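Local atomic coordinates of FixG-related protein (Vibrio parahaemolyticus, PDB entry 2R39), a protein that is of unknown function in detail, this piece being the C-terminal Ig-like domain of a FixG-related membrane protein that probably binds 4Fe-4S clusters and takes part in electron transport. Residues 37-42 and 49-54; 77-82 and 95-100. All coordinates share one frame; numbering follows the deposited sequence.

Interaction 1 of 2, residues 37-42 and 49-54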
ATOM      1  N   LEU A  37       5.519  -1.082   2.470  1.00 45.44           N
ATOM      2  CA  LEU A  37       5.081   0.162   3.095  1.00 46.47           C
ATOM      3  C   LEU A  37       5.906   0.429   4.357  1.00 46.46           C
ATOM      4  O   LEU A  37       6.109  -0.469   5.153  1.00 46.95           O
ATOM      5  CB  LEU A  37       3.587   0.110   3.448  1.00 46.00           C
ATOM      6  CG  LEU A  37       2.551  -0.322   2.402  1.00 47.54           C
ATOM      7  CD1 LEU A  37       1.113  -0.087   2.919  1.00 46.73           C
ATOM      8  CD2 LEU A  37       2.737   0.357   1.083  1.00 45.42           C
ATOM      9  N   LYS A  38       6.386   1.658   4.518  1.00 46.41           N
ATOM     10  CA  LYS A  38       7.014   2.094   5.768  1.00 46.46           C
ATOM     11  C   LYS A  38       6.087   3.089   6.450  1.00 45.83           C
ATOM     12  O   LYS A  38       5.722   4.105   5.865  1.00 46.57           O
ATOM     13  CB  LYS A  38       8.371   2.745   5.488  1.00 46.50           C
ATOM     14  CG  LYS A  38       9.084   3.297   6.730  1.00 47.49           C
ATOM     15  CD  LYS A  38      10.436   3.941   6.385  1.00 47.56           C
ATOM     16  CE  LYS A  38      11.476   2.896   5.985  1.00 50.43           C
ATOM     17  NZ  LYS A  38      12.843   3.465   5.698  1.00 49.70           N
ATOM     18  N   VAL A  39       5.693   2.787   7.680  1.00 45.34           N
ATOM     19  CA  VAL A  39       4.731   3.607   8.396  1.00 44.47           C
ATOM     20  C   VAL A  39       5.332   4.082   9.713  1.00 44.55           C
ATOM     21  O   VAL A  39       5.942   3.307  10.438  1.00 43.99           O
ATOM     22  CB  VAL A  39       3.414   2.819   8.666  1.00 44.45           C
ATOM     23  CG1 VAL A  39       2.513   3.568   9.635  1.00 44.77           C
ATOM     24  CG2 VAL A  39       2.670   2.510   7.361  1.00 43.08           C
ATOM     25  N   ILE A  40       5.160   5.359  10.022  1.00 44.75           N
ATOM     26  CA  ILE A  40       5.602   5.859  11.320  1.00 44.91           C
ATOM     27  C   ILE A  40       4.502   6.599  12.082  1.00 45.21           C
ATOM     28  O   ILE A  40       3.744   7.379  11.499  1.00 44.62           O
ATOM     29  CB  ILE A  40       6.918   6.691  11.234  1.00 45.44           C
ATOM     30  CG1 ILE A  40       7.266   7.263  12.614  1.00 46.55           C
ATOM     31  CG2 ILE A  40       6.842   7.788  10.193  1.00 45.31           C
ATOM     32  CD1 ILE A  40       8.677   7.619  12.752  1.00 48.76           C
ATOM     33  N   ASN A  41       4.403   6.308  13.377  1.00 45.31           N
ATOM     34  CA  ASN A  41       3.563   7.062  14.289  1.00 45.91           C
ATOM     35  C   ASN A  41       4.407   8.179  14.905  1.00 46.51           C
ATOM     36  O   ASN A  41       5.334   7.914  15.671  1.00 46.33           O
ATOM     37  CB  ASN A  41       3.043   6.128  15.375  1.00 46.32           C
ATOM     38  CG  ASN A  41       2.150   6.823  16.397  1.00 45.59           C
ATOM     39  OD1 ASN A  41       1.999   8.053  16.414  1.00 46.02           O
ATOM     40  ND2 ASN A  41       1.555   6.023  17.260  1.00 43.53           N
ATOM     41  N   LYS A  42       4.095   9.424  14.566  1.00 46.91           N
ATOM     42  CA  LYS A  42       4.905  10.557  15.030  1.00 47.37           C
ATOM     43  C   LYS A  42       4.321  11.217  16.276  1.00 47.70           C
ATOM     44  O   LYS A  42       4.790  12.276  16.708  1.00 47.97           O
ATOM     45  CB  LYS A  42       5.073  11.583  13.914  1.00 47.15           C
ATOM     46  CG  LYS A  42       5.818  11.058  12.697  1.00 48.27           C
ATOM     47  CD  LYS A  42       6.009  12.161  11.668  1.00 47.52           C
ATOM     48  CE  LYS A  42       6.324  11.576  10.315  1.00 47.92           C
ATOM     49  NZ  LYS A  42       7.087  12.556   9.527  1.00 48.54           N
ATOM     50  N   TYR A  49      -4.195   2.606  12.135  1.00 46.12           N
ATOM     51  CA  TYR A  49      -4.264   3.053  10.738  1.00 46.50           C
ATOM     52  C   TYR A  49      -4.947   1.986   9.863  1.00 45.91           C
ATOM     53  O   TYR A  49      -4.836   0.797  10.143  1.00 45.42           O
ATOM     54  CB  TYR A  49      -2.860   3.390  10.193  1.00 46.88           C
ATOM     55  CG  TYR A  49      -2.029   4.307  11.092  1.00 48.47           C
ATOM     56  CD1 TYR A  49      -2.451   5.595  11.396  1.00 49.19           C
ATOM     57  CD2 TYR A  49      -0.815   3.884  11.627  1.00 49.67           C
ATOM     58  CE1 TYR A  49      -1.681   6.444  12.217  1.00 49.15           C
ATOM     59  CE2 TYR A  49      -0.035   4.732  12.439  1.00 50.77           C
ATOM     60  CZ  TYR A  49      -0.479   6.008  12.732  1.00 49.58           C
ATOM     61  OH  TYR A  49       0.274   6.846  13.552  1.00 49.71           O
ATOM     62  N   ASN A  50      -5.681   2.419   8.840  1.00 45.64           N
ATOM     63  CA  ASN A  50      -6.118   1.515   7.779  1.00 45.43           C
ATOM     64  C   ASN A  50      -5.230   1.814   6.574  1.00 45.08           C
ATOM     65  O   ASN A  50      -4.857   2.978   6.336  1.00 43.82           O
ATOM     66  CB  ASN A  50      -7.561   1.769   7.344  1.00 46.40           C
ATOM     67  CG  ASN A  50      -8.629   1.143   8.273  1.00 50.78           C
ATOM     68  OD1 ASN A  50      -8.396   0.200   9.037  1.00 50.63           O
ATOM     69  ND2 ASN A  50      -9.847   1.663   8.147  1.00 55.78           N
ATOM     70  N   LEU A  51      -4.946   0.773   5.799  1.00 43.40           N
ATOM     71  CA  LEU A  51      -4.135   0.881   4.595  1.00 44.00           C
ATOM     72  C   LEU A  51      -4.985   0.403   3.446  1.00 43.80           C
ATOM     73  O   LEU A  51      -5.666  -0.625   3.544  1.00 42.88           O
ATOM     74  CB  LEU A  51      -2.851   0.062   4.702  1.00 43.23           C
ATOM     75  CG  LEU A  51      -2.009   0.290   5.969  1.00 45.64           C
ATOM     76  CD1 LEU A  51      -1.027  -0.832   6.134  1.00 46.48           C
ATOM     77  CD2 LEU A  51      -1.275   1.658   5.973  1.00 46.94           C
ATOM     78  N   ASP A  52      -4.942   1.165   2.364  1.00 44.38           N
ATOM     79  CA  ASP A  52      -5.789   0.941   1.188  1.00 45.50           C
ATOM     80  C   ASP A  52      -5.031   1.263  -0.073  1.00 44.55           C
ATOM     81  O   ASP A  52      -3.950   1.807  -0.004  1.00 44.23           O
ATOM     82  CB  ASP A  52      -7.027   1.843   1.273  1.00 46.42           C
ATOM     83  CG  ASP A  52      -8.053   1.290   2.214  1.00 51.40           C
ATOM     84  OD1 ASP A  52      -8.702   0.280   1.830  1.00 53.32           O
ATOM     85  OD2 ASP A  52      -8.192   1.851   3.334  1.00 52.58           O
ATOM     86  N   VAL A  53      -5.604   0.913  -1.221  1.00 44.27           N
ATOM     87  CA  VAL A  53      -5.035   1.283  -2.517  1.00 44.23           C
ATOM     88  C   VAL A  53      -6.197   1.790  -3.376  1.00 45.36           C
ATOM     89  O   VAL A  53      -7.347   1.306  -3.262  1.00 45.83           O
ATOM     90  CB  VAL A  53      -4.275   0.118  -3.247  1.00 44.53           C
ATOM     91  CG1 VAL A  53      -5.216  -1.115  -3.544  1.00 43.37           C
ATOM     92  CG2 VAL A  53      -3.610   0.622  -4.543  1.00 43.41           C
ATOM     93  N   LYS A  54      -5.928   2.798  -4.181  1.00 44.54           N
ATOM     94  CA  LYS A  54      -6.920   3.190  -5.155  1.00 45.80           C
ATOM     95  C   LYS A  54      -6.308   3.241  -6.542  1.00 44.85           C
ATOM     96  O   LYS A  54      -5.088   3.423  -6.675  1.00 43.96           O
ATOM     97  CB  LYS A  54      -7.622   4.477  -4.716  1.00 47.33           C
ATOM     98  CG  LYS A  54      -7.048   5.749  -5.207  1.00 52.75           C
ATOM     99  CD  LYS A  54      -8.090   6.881  -5.159  1.00 54.40           C
ATOM    100  CE  LYS A  54      -8.743   7.002  -3.793  1.00 53.08           C
ATOM    101  NZ  LYS A  54      -9.164   8.423  -3.521  1.00 52.34           N
TER
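N41 ND2, in the side chain that lies against the hydroxyl of Y49, is gripped by two backbone carbonyls, those of Q45 and V69. On the same amide, OD1 is hydrogen-bonded to the hydroxyl of T43. With the amide tied down in this way, Y49 meets the side chain of N41 by packing alone: N41 CB sits 3.4 Å from Y49 OH, at the edge of the ring and near its plane. The amide and ring planes stand 84° apart, almost perpendicular, and the two side chains cross at about a right angle.

Farther along, V39 and the tyrosine run alongside each other in reverse senses. V39 CG1, anti to its own backbone N (chi1 169°), approaches the ring obliquely and comes within 3.9 Å of Y49 CD2. V39 CG2, the other branch, faces L51 CD2 at 4.3 Å. Next come L37 and L51, which reach toward each other tip to tip, with 3.9 Å between L37 CD1 and L51 CD1.

Strands 37-41 and 49-54 belong to the two opposed sheets of the Ig-like sandwich. Their axes are 10.7 Å apart, a spacing bridged by these side chains. The interface is therefore mostly apolar and joined by van der Waals contact, while its buried amide finds its hydrogen-bond partners in the turn that follows (T43, Q45) and in V69 of strand 66-69.

Interaction 2 of 2, residues 77-82 and 95-100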
ATOM      1  N   LEU A  77       6.306  -2.977   6.210  1.00 45.03           N
ATOM      2  CA  LEU A  77       5.187  -3.825   5.814  1.00 44.51           C
ATOM      3  C   LEU A  77       5.243  -4.334   4.377  1.00 44.58           C
ATOM      4  O   LEU A  77       4.728  -3.677   3.455  1.00 43.53           O
ATOM      5  CB  LEU A  77       3.850  -3.115   6.083  1.00 44.17           C
ATOM      6  CG  LEU A  77       3.629  -2.476   7.460  1.00 44.99           C
ATOM      7  CD1 LEU A  77       2.371  -1.647   7.490  1.00 47.52           C
ATOM      8  CD2 LEU A  77       3.615  -3.528   8.589  1.00 46.58           C
ATOM      9  N   PRO A  78       5.862  -5.514   4.179  1.00 44.84           N
ATOM     10  CA  PRO A  78       5.870  -6.194   2.893  1.00 45.11           C
ATOM     11  C   PRO A  78       4.461  -6.659   2.520  1.00 45.61           C
ATOM     12  O   PRO A  78       3.718  -7.148   3.374  1.00 45.08           O
ATOM     13  CB  PRO A  78       6.783  -7.403   3.142  1.00 44.86           C
ATOM     14  CG  PRO A  78       6.717  -7.632   4.586  1.00 45.23           C
ATOM     15  CD  PRO A  78       6.588  -6.287   5.205  1.00 45.08           C
HETATM   16  N   MSE A  79       4.099  -6.505   1.254  1.00 46.21           N
HETATM   17  CA  MSE A  79       2.766  -6.883   0.799  1.00 48.00           C
HETATM   18  C   MSE A  79       2.770  -7.080  -0.706  1.00 46.90           C
HETATM   19  O   MSE A  79       3.761  -6.791  -1.380  1.00 46.86           O
HETATM   20  CB  MSE A  79       1.770  -5.776   1.144  1.00 47.45           C
HETATM   21  CG  MSE A  79       2.089  -4.445   0.438  1.00 47.82           C
HETATM   22 SE   MSE A  79       0.622  -3.223   0.603  1.00 55.57          SE
HETATM   23  CE  MSE A  79      -0.718  -4.198  -0.443  1.00 47.92           C
ATOM     24  N   SER A  80       1.653  -7.566  -1.234  1.00 46.04           N
ATOM     25  CA  SER A  80       1.468  -7.597  -2.675  1.00 45.21           C
ATOM     26  C   SER A  80       0.023  -7.264  -3.091  1.00 44.18           C
ATOM     27  O   SER A  80      -0.920  -7.306  -2.262  1.00 42.19           O
ATOM     28  CB  SER A  80       1.960  -8.925  -3.254  1.00 45.62           C
ATOM     29  OG  SER A  80       1.047  -9.963  -3.024  1.00 47.94           O
ATOM     30  N   LEU A  81      -0.115  -6.888  -4.363  1.00 42.78           N
ATOM     31  CA  LEU A  81      -1.404  -6.652  -5.015  1.00 42.68           C
ATOM     32  C   LEU A  81      -1.528  -7.623  -6.173  1.00 42.79           C
ATOM     33  O   LEU A  81      -0.544  -7.855  -6.886  1.00 41.65           O
ATOM     34  CB  LEU A  81      -1.487  -5.207  -5.556  1.00 42.39           C
ATOM     35  CG  LEU A  81      -1.509  -4.042  -4.540  1.00 42.86           C
ATOM     36  CD1 LEU A  81      -1.597  -2.693  -5.280  1.00 40.24           C
ATOM     37  CD2 LEU A  81      -2.651  -4.188  -3.543  1.00 40.81           C
ATOM     38  N   GLY A  82      -2.719  -8.196  -6.351  1.00 42.77           N
ATOM     39  CA  GLY A  82      -3.014  -9.060  -7.499  1.00 43.41           C
ATOM     40  C   GLY A  82      -4.130  -8.439  -8.324  1.00 44.37           C
ATOM     41  O   GLY A  82      -5.068  -7.868  -7.769  1.00 45.34           O
ATOM     42  N   ILE A  95      -1.537   4.103  -9.211  1.00 44.85           N
ATOM     43  CA  ILE A  95      -2.269   3.769  -8.008  1.00 44.27           C
ATOM     44  C   ILE A  95      -1.787   4.694  -6.898  1.00 45.00           C
ATOM     45  O   ILE A  95      -0.754   5.348  -7.044  1.00 45.07           O
ATOM     46  CB  ILE A  95      -2.080   2.259  -7.607  1.00 44.55           C
ATOM     47  CG1 ILE A  95      -0.585   1.937  -7.386  1.00 44.40           C
ATOM     48  CG2 ILE A  95      -2.674   1.311  -8.725  1.00 43.38           C
ATOM     49  CD1 ILE A  95      -0.275   0.563  -6.694  1.00 42.79           C
ATOM     50  N   GLN A  96      -2.533   4.741  -5.800  1.00 44.52           N
ATOM     51  CA  GLN A  96      -2.091   5.431  -4.606  1.00 45.48           C
ATOM     52  C   GLN A  96      -2.351   4.508  -3.464  1.00 45.46           C
ATOM     53  O   GLN A  96      -3.451   3.940  -3.367  1.00 45.55           O
ATOM     54  CB  GLN A  96      -2.979   6.630  -4.320  1.00 45.73           C
ATOM     55  CG  GLN A  96      -2.590   7.920  -4.950  1.00 48.95           C
ATOM     56  CD  GLN A  96      -3.543   8.987  -4.483  1.00 52.10           C
ATOM     57  OE1 GLN A  96      -4.651   8.671  -4.013  1.00 53.18           O
ATOM     58  NE2 GLN A  96      -3.124  10.232  -4.564  1.00 50.86           N
ATOM     59  N   PHE A  97      -1.359   4.378  -2.589  1.00 44.87           N
ATOM     60  CA  PHE A  97      -1.566   3.782  -1.290  1.00 43.72           C
ATOM     61  C   PHE A  97      -2.002   4.865  -0.310  1.00 44.54           C
ATOM     62  O   PHE A  97      -1.520   6.025  -0.359  1.00 44.17           O
ATOM     63  CB  PHE A  97      -0.298   3.104  -0.824  1.00 43.76           C
ATOM     64  CG  PHE A  97       0.040   1.865  -1.611  1.00 44.01           C
ATOM     65  CD1 PHE A  97      -0.600   0.665  -1.343  1.00 43.57           C
ATOM     66  CD2 PHE A  97       1.012   1.905  -2.610  1.00 43.91           C
ATOM     67  CE1 PHE A  97      -0.287  -0.489  -2.060  1.00 44.75           C
ATOM     68  CE2 PHE A  97       1.330   0.757  -3.328  1.00 44.34           C
ATOM     69  CZ  PHE A  97       0.673  -0.437  -3.052  1.00 43.69           C
ATOM     70  N   ILE A  98      -2.943   4.509   0.556  1.00 43.71           N
ATOM     71  CA  ILE A  98      -3.534   5.499   1.413  1.00 44.45           C
ATOM     72  C   ILE A  98      -3.467   4.998   2.832  1.00 45.45           C
ATOM     73  O   ILE A  98      -3.913   3.880   3.118  1.00 44.93           O
ATOM     74  CB  ILE A  98      -4.969   5.820   0.964  1.00 45.05           C
ATOM     75  CG1 ILE A  98      -4.936   6.382  -0.478  1.00 46.35           C
ATOM     76  CG2 ILE A  98      -5.660   6.802   1.957  1.00 44.68           C
ATOM     77  CD1 ILE A  98      -6.168   6.063  -1.276  1.00 49.22           C
ATOM     78  N   LEU A  99      -2.870   5.806   3.705  1.00 45.47           N
ATOM     79  CA  LEU A  99      -2.903   5.512   5.130  1.00 46.04           C
ATOM     80  C   LEU A  99      -4.000   6.392   5.732  1.00 46.65           C
ATOM     81  O   LEU A  99      -4.002   7.607   5.548  1.00 45.86           O
ATOM     82  CB  LEU A  99      -1.534   5.796   5.788  1.00 46.45           C
ATOM     83  CG  LEU A  99      -1.515   5.617   7.314  1.00 46.49           C
ATOM     84  CD1 LEU A  99      -0.132   5.225   7.795  1.00 47.74           C
ATOM     85  CD2 LEU A  99      -1.987   6.872   8.025  1.00 48.12           C
ATOM     86  N   THR A 100      -4.943   5.769   6.413  1.00 46.64           N
ATOM     87  CA  THR A 100      -6.002   6.494   7.085  1.00 48.25           C
ATOM     88  C   THR A 100      -5.835   6.342   8.594  1.00 49.27           C
ATOM     89  O   THR A 100      -5.837   5.229   9.106  1.00 48.11           O
ATOM     90  CB  THR A 100      -7.389   5.971   6.658  1.00 48.35           C
ATOM     91  OG1 THR A 100      -7.525   6.127   5.239  1.00 48.00           O
ATOM     92  CG2 THR A 100      -8.511   6.761   7.364  1.00 48.46           C
TER
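M79 opens the contact from strand 77-82 by bringing its selenium to the ring of F97, across the core of an Ig-like beta sandwich. The two strands lie in different four-stranded antiparallel sheets. Their axes are 11.9 Å apart, and the N-to-C directions make an angle of 135°, so they face each other well away from exact antiparallel alignment.

Residue 79 is a selenomethionine. Its CG lies between the backbone N and the carbonyl carbon (chi1 62°), and from there an extended chi2 carries SE to F97 CE1; the bend at chi3 (-65°) then brings CE to the same ring atom. SE is the nearer, at 3.9 Å from F97 CE1, and stands 4.9 Å from the centroid of the F97 ring. This is a Met-aromatic contact with an oblique approach, in which the two side chains, coming from opposite sheets, overlap side by side. Y35, on strand 31-41, touches M79 and also meets F97 with the rings edge-to-face, while W61 packs on M79 from strand 60-62.

Two residues on, L81 turns back into the core, where one methyl, CD1, serves two partners. L81 CD1 touches F97 CZ at 3.9 Å, again obliquely to the ring, and it also meets the end of I95. The aromatic ring is thus touched at neighbouring atoms, by the selenomethionine at CE1 and by the leucine at CZ. Y35 packs on L81 and I95 as well, enclosing this apolar cluster further. L81 and I95 extend toward each other from opposite sheets and meet tip to tip, L81 CD1 lying 3.8 Å from I95 CD1.

Interactions 1 and 2 are neighbouring crossings of the same sandwich, their centres 8 Å apart. Each pairs one strand from each sheet, and the strands are neighbours within the sheets: 31-41 runs beside 74-83, and 47-54 beside 92-101. A probable hydrogen bond from L77 N to L37 O, 2.7 Å, joins the contacts in the first sheet, and one from T100 N to N50 O, 2.8 Å, joins them in the second. Side chains continue the connection through the core, with L37 on M79, L51 on L77, and V39 and Y49 on L99. Interaction 2 lies about 1 Å from the chain centre and interaction 1 about 7 Å, measured between centres.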